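Local coordinates for UDP-N-acetylglucosamine 3-dehydrogenase (Acidithiobacillus ferrooxidans, PDB 7BVJ), which catalyses the NAD(+)-dependent oxidation of the glucosamine 3-position of UDP-N-acetylglucosamine to a ketone, a step in making the diamino sugar of some lipid A, at residues A[26-31]-A[44-49]; A[118-123]-A[166-171]; A[240-245]-A[257-262]. All coordinates share one frame; numbering follows the deposited sequence.

Contact 1: residues A[26-31]-A[44-49]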
loop_
_atom_site.group_PDB
_atom_site.type_symbol
_atom_site.label_atom_id
_atom_site.label_comp_id
_atom_site.label_asym_id
_atom_site.label_seq_id
_atom_site.Cartn_x
_atom_site.Cartn_y
_atom_site.Cartn_z
ATOM N N SER A 26 -4.266 -15.086 -15.156
ATOM C CA SER A 26 -4.892 -14.395 -16.284
ATOM C C SER A 26 -4.078 -14.714 -17.527
ATOM O O SER A 26 -3.196 -15.577 -17.500
ATOM C CB SER A 26 -4.987 -12.881 -16.039
ATOM O OG SER A 26 -3.696 -12.250 -16.034
ATOM N N GLN A 27 -4.369 -14.001 -18.616
ATOM C CA GLN A 27 -3.688 -14.195 -19.898
ATOM C C GLN A 27 -2.665 -13.068 -20.047
ATOM O O GLN A 27 -2.949 -12.003 -20.606
ATOM C CB GLN A 27 -4.689 -14.227 -21.046
ATOM C CG GLN A 27 -5.538 -15.501 -21.088
ATOM C CD GLN A 27 -6.643 -15.508 -20.037
ATOM O OE1 GLN A 27 -7.507 -14.635 -20.028
ATOM N NE2 GLN A 27 -6.615 -16.496 -19.146
ATOM N N LEU A 28 -1.476 -13.298 -19.507
ATOM C CA LEU A 28 -0.413 -12.294 -19.542
ATOM C C LEU A 28 0.110 -12.165 -20.967
ATOM O O LEU A 28 0.780 -13.070 -21.465
ATOM C CB LEU A 28 0.710 -12.680 -18.588
ATOM C CG LEU A 28 1.938 -11.751 -18.488
ATOM C CD1 LEU A 28 1.624 -10.415 -17.830
ATOM C CD2 LEU A 28 3.095 -12.431 -17.752
ATOM N N ALA A 29 -0.211 -11.055 -21.632
ATOM C CA ALA A 29 0.387 -10.786 -22.934
ATOM C C ALA A 29 1.889 -10.555 -22.807
ATOM O O ALA A 29 2.671 -11.072 -23.612
ATOM C CB ALA A 29 -0.281 -9.576 -23.585
ATOM N N GLY A 30 2.315 -9.791 -21.806
ATOM C CA GLY A 30 3.737 -9.545 -21.643
ATOM C C GLY A 30 4.006 -8.290 -20.825
ATOM O O GLY A 30 3.156 -7.823 -20.067
ATOM N N VAL A 31 5.216 -7.763 -21.013
ATOM C CA VAL A 31 5.790 -6.756 -20.139
ATOM C C VAL A 31 6.516 -5.707 -20.978
ATOM O O VAL A 31 6.911 -5.950 -22.123
ATOM C CB VAL A 31 6.751 -7.411 -19.119
ATOM C CG1 VAL A 31 5.975 -8.306 -18.128
ATOM C CG2 VAL A 31 7.791 -8.237 -19.851
ATOM N N ALA A 44 11.329 -13.994 -20.926
ATOM C CA ALA A 44 11.874 -15.343 -21.054
ATOM C C ALA A 44 11.472 -16.214 -19.873
ATOM O O ALA A 44 11.147 -17.392 -20.038
ATOM C CB ALA A 44 13.398 -15.276 -21.167
ATOM N N GLU A 45 11.490 -15.652 -18.672
ATOM C CA GLU A 45 11.200 -16.451 -17.493
ATOM C C GLU A 45 9.712 -16.784 -17.403
ATOM O O GLU A 45 9.339 -17.886 -16.975
ATOM C CB GLU A 45 11.703 -15.703 -16.262
ATOM C CG GLU A 45 11.180 -16.179 -14.918
ATOM C CD GLU A 45 11.404 -15.131 -13.840
ATOM O OE1 GLU A 45 12.512 -14.568 -13.794
ATOM O OE2 GLU A 45 10.468 -14.858 -13.056
ATOM N N LEU A 46 8.842 -15.868 -17.830
ATOM C CA LEU A 46 7.409 -16.112 -17.738
ATOM C C LEU A 46 6.794 -16.593 -19.040
ATOM O O LEU A 46 5.595 -16.887 -19.065
ATOM C CB LEU A 46 6.688 -14.848 -17.268
ATOM C CG LEU A 46 7.146 -14.344 -15.901
ATOM C CD1 LEU A 46 6.367 -13.126 -15.496
ATOM C CD2 LEU A 46 6.964 -15.443 -14.886
ATOM N N ARG A 47 7.580 -16.677 -20.114
ATOM C CA ARG A 47 7.103 -17.146 -21.418
ATOM C C ARG A 47 6.002 -16.246 -21.964
ATOM O O ARG A 47 5.040 -16.707 -22.578
ATOM C CB ARG A 47 6.638 -18.603 -21.354
ATOM C CG ARG A 47 7.711 -19.570 -20.860
ATOM C CD ARG A 47 7.106 -20.837 -20.262
ATOM N NE ARG A 47 6.801 -21.853 -21.273
ATOM C CZ ARG A 47 5.573 -22.254 -21.599
ATOM N NH1 ARG A 47 4.516 -21.721 -21.000
ATOM N NH2 ARG A 47 5.402 -23.186 -22.529
ATOM N N CYS A 48 6.136 -14.957 -21.732
ATOM C CA CYS A 48 5.309 -13.935 -22.351
ATOM C C CYS A 48 6.170 -13.123 -23.307
ATOM O O CYS A 48 7.354 -13.402 -23.480
ATOM C CB CYS A 48 4.674 -13.057 -21.274
ATOM S SG CYS A 48 5.887 -12.145 -20.302
ATOM N N ARG A 49 5.568 -12.100 -23.910
ATOM C CA ARG A 49 6.291 -11.200 -24.801
ATOM C C ARG A 49 7.071 -10.158 -24.008
ATOM O O ARG A 49 6.692 -9.782 -22.900
ATOM C CB ARG A 49 5.322 -10.475 -25.738
ATOM C CG ARG A 49 5.342 -10.952 -27.187
ATOM C CD ARG A 49 4.345 -10.177 -28.054
ATOM N NE ARG A 49 4.969 -9.058 -28.758
ATOM C CZ ARG A 49 4.338 -8.277 -29.633
ATOM N NH1 ARG A 49 3.055 -8.481 -29.896
ATOM N NH2 ARG A 49 4.982 -7.279 -30.226
#
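Cys-48 presses its side chain onto the bare backbone of Gly-30, SG standing 3.6 Å from the glycine CA, and this is the tight heart of the contact. The sulfur reaches that spot because chi1 of 63° puts it between the Cys-48 backbone N and carbonyl carbon; from there it also meets Leu-28, whose CD2 lies 3.8 Å from SG. Just beyond, the pairing of strand with strand begins: Arg-49 N donates to Ala-29 O (3.1 Å, 164° at the hydrogen), and Val-31 N returns a more bent bond to Arg-49 O at 3.1 Å. Gly-30 and Arg-49 thus form a parallel bridge, close enough that the Gly-30 CA approaches Arg-49 O at 3.2 Å. A side chain on Gly-30 would run into that same oxygen, and the residue's backbone angles suit glycine in any case.

The packing thins toward the helix end. Leu-28 CG lies anti to its backbone N (chi1 179°), and CD2 beyond it touches Leu-46 CD1 at 4.0 Å, methyl against methyl. On the solvent side, CB alone of the Arg-49 side chain comes near, 3.5 Å from Ala-29 O; the rest bends at chi3 and leads away, with a long, weak ion pair to Glu-60.

This is the beta-alpha-beta crossover of a Rossmann fold, strand 27-32 through helix 36-46 to the short edge strand 49-50. Helix 13-25 lies against Leu-28 through Tyr-22 and Ala-23 and against Leu-46 through Ala-19 and Gln-20, while strand 5-9 touches Leu-28 and Val-31 through Thr-6 and Val-8.

Contact 2: residues A[118-123]-A[166-171]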
loop_
_atom_site.group_PDB
_atom_site.type_symbol
_atom_site.label_atom_id
_atom_site.label_comp_id
_atom_site.label_asym_id
_atom_site.label_seq_id
_atom_site.Cartn_x
_atom_site.Cartn_y
_atom_site.Cartn_z
ATOM N N HIS A 118 -1.986 -0.666 -2.413
ATOM C CA HIS A 118 -1.828 -0.532 -0.970
ATOM C C HIS A 118 -2.026 -1.905 -0.337
ATOM O O HIS A 118 -3.086 -2.236 0.215
ATOM C CB HIS A 118 -2.789 0.517 -0.429
ATOM C CG HIS A 118 -2.273 1.911 -0.589
ATOM N ND1 HIS A 118 -1.169 2.369 0.093
ATOM C CD2 HIS A 118 -2.677 2.930 -1.383
ATOM C CE1 HIS A 118 -0.933 3.623 -0.247
ATOM N NE2 HIS A 118 -1.830 3.985 -1.147
ATOM N N ILE A 119 -0.939 -2.682 -0.381
ATOM C CA ILE A 119 -0.967 -4.118 -0.122
ATOM C C ILE A 119 -1.464 -4.461 1.285
ATOM O O ILE A 119 -2.138 -5.485 1.469
ATOM C CB ILE A 119 0.426 -4.726 -0.403
ATOM C CG1 ILE A 119 0.351 -6.258 -0.448
ATOM C CG2 ILE A 119 1.483 -4.229 0.611
ATOM C CD1 ILE A 119 1.385 -6.914 -1.353
ATOM N N LYS A 120 -1.194 -3.616 2.284
ATOM C CA LYS A 120 -1.478 -3.872 3.724
ATOM C C LYS A 120 -2.979 -4.016 3.961
ATOM O O LYS A 120 -3.342 -4.547 4.928
ATOM C CB LYS A 120 -0.905 -2.735 4.569
ATOM C CG LYS A 120 0.250 -3.050 5.484
ATOM C CD LYS A 120 1.557 -3.169 4.801
ATOM C CE LYS A 120 2.022 -4.608 4.800
ATOM N NZ LYS A 120 3.183 -4.783 3.915
ATOM N N ARG A 121 -3.791 -3.513 3.058
ATOM C CA ARG A 121 -5.230 -3.668 3.199
ATOM C C ARG A 121 -5.651 -5.121 3.076
ATOM O O ARG A 121 -6.674 -5.502 3.654
ATOM C CB ARG A 121 -5.973 -2.846 2.155
ATOM C CG ARG A 121 -5.861 -1.350 2.288
ATOM C CD ARG A 121 -6.872 -0.676 1.411
ATOM N NE ARG A 121 -6.904 0.772 1.601
ATOM C CZ ARG A 121 -7.972 1.515 1.344
ATOM N NH1 ARG A 121 -9.064 0.937 0.880
ATOM N NH2 ARG A 121 -7.950 2.819 1.538
ATOM N N VAL A 122 -4.916 -5.940 2.314
ATOM C CA VAL A 122 -5.302 -7.339 2.133
ATOM C C VAL A 122 -4.527 -8.261 3.070
ATOM O O VAL A 122 -4.665 -9.488 2.988
ATOM C CB VAL A 122 -5.183 -7.791 0.655
ATOM C CG1 VAL A 122 -5.886 -6.815 -0.288
ATOM C CG2 VAL A 122 -3.750 -7.981 0.231
ATOM N N HIS A 123 -3.737 -7.694 3.982
ATOM C CA HIS A 123 -3.072 -8.490 5.002
ATOM C C HIS A 123 -4.103 -9.287 5.804
ATOM O O HIS A 123 -5.181 -8.767 6.112
ATOM C CB HIS A 123 -2.261 -7.597 5.945
ATOM C CG HIS A 123 -1.286 -8.361 6.786
ATOM N ND1 HIS A 123 -1.671 -9.111 7.876
ATOM C CD2 HIS A 123 0.052 -8.534 6.666
ATOM C CE1 HIS A 123 -0.610 -9.698 8.403
ATOM N NE2 HIS A 123 0.450 -9.364 7.688
ATOM N N LEU A 166 -0.500 4.984 7.707
ATOM C CA LEU A 166 -1.408 6.094 7.441
ATOM C C LEU A 166 -2.657 5.610 6.708
ATOM O O LEU A 166 -3.784 5.969 7.080
ATOM C CB LEU A 166 -0.688 7.184 6.649
ATOM C CG LEU A 166 0.377 7.956 7.454
ATOM C CD1 LEU A 166 1.380 8.707 6.546
ATOM C CD2 LEU A 166 -0.275 8.929 8.455
ATOM N N ASP A 167 -2.480 4.762 5.685
ATOM C CA ASP A 167 -3.624 4.268 4.932
ATOM C C ASP A 167 -4.520 3.396 5.801
ATOM O O ASP A 167 -5.746 3.528 5.762
ATOM C CB ASP A 167 -3.148 3.494 3.707
ATOM C CG ASP A 167 -4.297 2.868 2.936
ATOM O OD1 ASP A 167 -5.241 3.612 2.566
ATOM O OD2 ASP A 167 -4.256 1.633 2.716
ATOM N N LEU A 168 -3.917 2.481 6.565
ATOM C CA LEU A 168 -4.678 1.634 7.471
ATOM C C LEU A 168 -5.493 2.474 8.440
ATOM O O LEU A 168 -6.661 2.176 8.707
ATOM C CB LEU A 168 -3.740 0.708 8.242
ATOM C CG LEU A 168 -3.136 -0.435 7.425
ATOM C CD1 LEU A 168 -2.103 -1.238 8.237
ATOM C CD2 LEU A 168 -4.255 -1.334 6.863
ATOM N N THR A 169 -4.879 3.526 8.976
ATOM C CA THR A 169 -5.566 4.455 9.859
ATOM C C THR A 169 -6.794 5.045 9.182
ATOM O O THR A 169 -7.912 5.013 9.731
ATOM C CB THR A 169 -4.594 5.563 10.246
ATOM O OG1 THR A 169 -3.529 5.026 11.060
ATOM C CG2 THR A 169 -5.344 6.676 10.946
ATOM N N LEU A 170 -6.600 5.611 7.986
ATOM C CA LEU A 170 -7.734 6.242 7.315
ATOM C C LEU A 170 -8.828 5.224 7.012
ATOM O O LEU A 170 -10.014 5.555 7.070
ATOM C CB LEU A 170 -7.284 6.958 6.040
ATOM C CG LEU A 170 -6.401 8.197 6.267
ATOM C CD1 LEU A 170 -5.749 8.637 4.973
ATOM C CD2 LEU A 170 -7.171 9.358 6.883
ATOM N N LEU A 171 -8.452 3.977 6.724
ATOM C CA LEU A 171 -9.440 2.972 6.344
ATOM C C LEU A 171 -10.214 2.459 7.555
ATOM O O LEU A 171 -11.446 2.404 7.536
ATOM C CB LEU A 171 -8.760 1.808 5.623
ATOM C CG LEU A 171 -9.677 0.690 5.130
ATOM C CD1 LEU A 171 -10.422 1.157 3.913
ATOM C CD2 LEU A 171 -8.879 -0.554 4.830
#
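Asp-167 OD2 accepts a hydrogen bond from Arg-121 NE at 3.0 Å, while OD1 takes one from Arg-121 NH2 at the same length, making a side-on, two-pronged salt bridge. Each oxygen uses its syn lone pair; the guanidinium and carboxylate planes are 10° apart, nearly coplanar, and both bonds are close to straight. The bridge ties the 3-10 turn 119-121, which follows strand 114-117, to helix 157-173 of the Gfo/Idh/MocA C-terminal domain. Arg-121 gets there with a chain extended from CG to NE, and Asp-167 meets it by turning CG anti to its own backbone N (chi1 176°).

Leu-171 covers one face of the guanidinium, its CD1 3.2 Å above the plane and displaced toward the rim on the NH1 side. NH1 also makes a weak hydrogen bond to Phe-287 O. Held by two bonds in its plane and a methyl over a face, the group has little freedom to turn. An alanine at Arg-121 would probably leave the buried carboxylate of Asp-167 without its charged mate and open a gap beside Leu-171.

Asp-167 CG also lies over one face of the His-118 ring, offset toward its rim, with Asp-167 OD2 3.6 Å from His-118 CB. Val-296 of helix 290-312 touches both His-118 and Asp-167, and Ala-292 of that helix touches Arg-121. Farther along, Leu-168 packs against Lys-120, whose bent chain carries the amine away. The methyls divide the work, Leu-168 CD1 lying 4.0 Å from the aliphatic Lys-120 CG and Leu-168 CD2 3.9 Å from the backbone Lys-120 O.

Contact 3: residues A[240-245]-A[257-262]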
loop_
_atom_site.group_PDB
_atom_site.type_symbol
_atom_site.label_atom_id
_atom_site.label_comp_id
_atom_site.label_asym_id
_atom_site.label_seq_id
_atom_site.Cartn_x
_atom_site.Cartn_y
_atom_site.Cartn_z
ATOM N N LEU A 240 -2.023 -12.163 15.355
ATOM C CA LEU A 240 -3.010 -11.204 15.837
ATOM C C LEU A 240 -3.534 -11.633 17.203
ATOM O O LEU A 240 -3.907 -12.794 17.395
ATOM C CB LEU A 240 -4.166 -11.055 14.836
ATOM C CG LEU A 240 -5.501 -10.489 15.330
ATOM C CD1 LEU A 240 -5.363 -9.043 15.755
ATOM C CD2 LEU A 240 -6.530 -10.610 14.245
ATOM N N HIS A 241 -3.561 -10.695 18.149
ATOM C CA HIS A 241 -4.062 -10.947 19.496
ATOM C C HIS A 241 -5.086 -9.888 19.861
ATOM O O HIS A 241 -4.840 -8.699 19.660
ATOM C CB HIS A 241 -2.932 -10.944 20.523
ATOM C CG HIS A 241 -2.102 -12.180 20.486
ATOM N ND1 HIS A 241 -2.346 -13.262 21.305
ATOM C CD2 HIS A 241 -1.061 -12.530 19.696
ATOM C CE1 HIS A 241 -1.468 -14.215 21.040
ATOM N NE2 HIS A 241 -0.683 -13.801 20.062
ATOM N N ILE A 242 -6.218 -10.320 20.409
ATOM C CA ILE A 242 -7.313 -9.428 20.772
ATOM C C ILE A 242 -7.620 -9.635 22.243
ATOM O O ILE A 242 -7.927 -10.754 22.668
ATOM C CB ILE A 242 -8.560 -9.678 19.915
ATOM C CG1 ILE A 242 -8.213 -9.520 18.439
ATOM C CG2 ILE A 242 -9.690 -8.742 20.306
ATOM C CD1 ILE A 242 -9.354 -9.894 17.505
ATOM N N TYR A 243 -7.536 -8.565 23.021
ATOM C CA TYR A 243 -7.826 -8.613 24.444
ATOM C C TYR A 243 -9.179 -7.959 24.678
ATOM O O TYR A 243 -9.444 -6.872 24.148
ATOM C CB TYR A 243 -6.750 -7.903 25.277
ATOM C CG TYR A 243 -5.329 -8.448 25.173
ATOM C CD1 TYR A 243 -4.967 -9.356 24.177
ATOM C CD2 TYR A 243 -4.341 -8.038 26.069
ATOM C CE1 TYR A 243 -3.670 -9.841 24.071
ATOM C CE2 TYR A 243 -3.034 -8.526 25.975
ATOM C CZ TYR A 243 -2.709 -9.430 24.973
ATOM O OH TYR A 243 -1.427 -9.932 24.855
ATOM N N HIS A 244 -10.005 -8.618 25.480
ATOM C CA HIS A 244 -11.270 -7.995 25.942
ATOM C C HIS A 244 -11.388 -8.242 27.444
ATOM O O HIS A 244 -10.821 -9.206 27.917
ATOM C CB HIS A 244 -12.495 -8.445 25.146
ATOM C CG HIS A 244 -12.395 -9.834 24.639
ATOM N ND1 HIS A 244 -12.353 -10.116 23.295
ATOM C CD2 HIS A 244 -12.321 -11.010 25.290
ATOM C CE1 HIS A 244 -12.228 -11.411 23.134
ATOM N NE2 HIS A 244 -12.221 -11.982 24.347
ATOM N N ARG A 245 -12.229 -7.477 28.121
ATOM C CA ARG A 245 -12.382 -7.640 29.570
ATOM C C ARG A 245 -13.042 -8.986 29.888
ATOM O O ARG A 245 -14.171 -9.251 29.458
ATOM C CB ARG A 245 -13.179 -6.471 30.153
ATOM C CG ARG A 245 -12.598 -5.112 29.765
ATOM C CD ARG A 245 -13.270 -3.941 30.479
ATOM N NE ARG A 245 -13.733 -2.921 29.531
ATOM C CZ ARG A 245 -13.313 -1.656 29.514
ATOM N NH1 ARG A 245 -13.799 -0.803 28.618
ATOM N NH2 ARG A 245 -12.413 -1.240 30.397
ATOM N N ARG A 257 -9.102 -11.188 28.867
ATOM C CA ARG A 257 -8.917 -12.402 28.091
ATOM C C ARG A 257 -8.174 -12.057 26.810
ATOM O O ARG A 257 -8.563 -11.128 26.083
ATOM C CB ARG A 257 -10.258 -13.059 27.756
ATOM C CG ARG A 257 -10.838 -13.894 28.876
ATOM C CD ARG A 257 -9.751 -14.636 29.650
ATOM N NE ARG A 257 -9.334 -15.874 28.997
ATOM C CZ ARG A 257 -8.107 -16.100 28.534
ATOM N NH1 ARG A 257 -7.162 -15.166 28.646
ATOM N NH2 ARG A 257 -7.825 -17.265 27.959
ATOM N N ASP A 258 -7.100 -12.800 26.558
ATOM C CA ASP A 258 -6.296 -12.664 25.356
ATOM C C ASP A 258 -6.673 -13.793 24.411
ATOM O O ASP A 258 -6.488 -14.968 24.741
ATOM C CB ASP A 258 -4.809 -12.696 25.705
ATOM C CG ASP A 258 -3.933 -13.082 24.539
ATOM O OD1 ASP A 258 -2.920 -13.772 24.773
ATOM O OD2 ASP A 258 -4.237 -12.691 23.392
ATOM N N GLU A 259 -7.230 -13.439 23.260
ATOM C CA GLU A 259 -7.579 -14.396 22.220
ATOM C C GLU A 259 -6.539 -14.292 21.111
ATOM O O GLU A 259 -6.411 -13.248 20.461
ATOM C CB GLU A 259 -8.977 -14.132 21.679
ATOM C CG GLU A 259 -9.188 -14.760 20.317
ATOM C CD GLU A 259 -10.484 -14.341 19.683
ATOM O OE1 GLU A 259 -11.124 -15.215 19.061
ATOM O OE2 GLU A 259 -10.864 -13.150 19.817
ATOM N N ALA A 260 -5.790 -15.373 20.966
ATOM C CA ALA A 260 -4.773 -15.528 19.913
ATOM C C ALA A 260 -5.521 -15.907 18.640
ATOM O O ALA A 260 -6.102 -16.957 18.611
ATOM C CB ALA A 260 -3.761 -16.559 20.337
ATOM N N VAL A 261 -5.532 -15.024 17.657
ATOM C CA VAL A 261 -6.334 -15.240 16.420
ATOM C C VAL A 261 -5.575 -16.099 15.424
ATOM O O VAL A 261 -4.464 -15.803 15.050
ATOM C CB VAL A 261 -6.864 -13.950 15.780
ATOM C CG1 VAL A 261 -7.627 -14.228 14.514
ATOM C CG2 VAL A 261 -7.746 -13.208 16.724
ATOM N N ASP A 262 -6.233 -17.162 14.981
ATOM C CA ASP A 262 -5.602 -18.088 14.022
ATOM C C ASP A 262 -5.652 -17.491 12.611
ATOM O O ASP A 262 -6.640 -17.557 11.917
ATOM C CB ASP A 262 -6.103 -19.517 14.181
ATOM C CG ASP A 262 -5.490 -20.293 15.328
ATOM O OD1 ASP A 262 -4.361 -19.986 15.722
ATOM O OD2 ASP A 262 -6.161 -21.200 15.805
HETATM O O HOH W 1 -1.992 -15.023 15.668
#
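Asp-258 turns CG anti to its backbone N (chi1 158°), and His-241 sets CG anti to its carbonyl carbon (chi1 -75°), which helps bring carboxylate and imidazole together between the two strands. His-241 ND1 donates to the syn lone pair of Asp-258 OD2 at 2.9 Å, the oxygen lying close to the ring plane. The two residues are not direct partners in the register; the bond runs diagonally over the face that also carries Tyr-243 and Ala-260. Directly opposite Asp-258 stands Tyr-243, and here Asp-258 CB sits over the phenol ring in a CH-pi contact, 3.9 Å from the centroid. Ala-260 CB comes against the imidazole too, 3.4 Å from His-241 CE1.

On the other face, Leu-240 and Val-261 lie side by side, with Leu-240 CD2 3.7 Å from Val-261 CB, and Ile-242 CD1 reaches Val-261 CG2 at 3.8 Å.

The backbones form an antiparallel hairpin, with Ile-242 and Glu-259 exchanging two bonds; Glu-259 N to Ile-242 O is 2.8 Å. Toward the hairpin loop, His-244 and Arg-257 likewise form a hydrogen-bonded pair through their backbones. At the other end, a water accepts from Leu-240 N and lies 2.7 Å from Val-261 O, linking the strands there.

Strand 256-261 is an outermost strand of the mixed sheet, and strand 239-245 pairs on its far side with strand 229-234, where Tyr-230 meets Tyr-243 edge-to-face. Helix 124-132 covers the apolar face, laying Tyr-128 against Leu-240, Ile-242 and Val-261.

The three contacts follow one another along the chain without touching. Contact 2 is the most central, its centre about 6 Å from the centre of the chain, against about 25 and 26 Å for contacts 1 and 3. Contacts 1 and 2 are partly buried; contact 3 is a surface contact. Contacts 1 and 3 both fasten an edge strand to its sheet: a single parallel bridge in the nucleotide-binding domain against an extended antiparallel hairpin in the mixed sheet. Contact 2 has no strand pairing; a charged pair and leucine methyls join turn to helix. Carboxylates matter in both 2 and 3, meeting arginine near the centre of the chain and histidine near the surface, while contact 1 relies on sulfur, methyls and backbone.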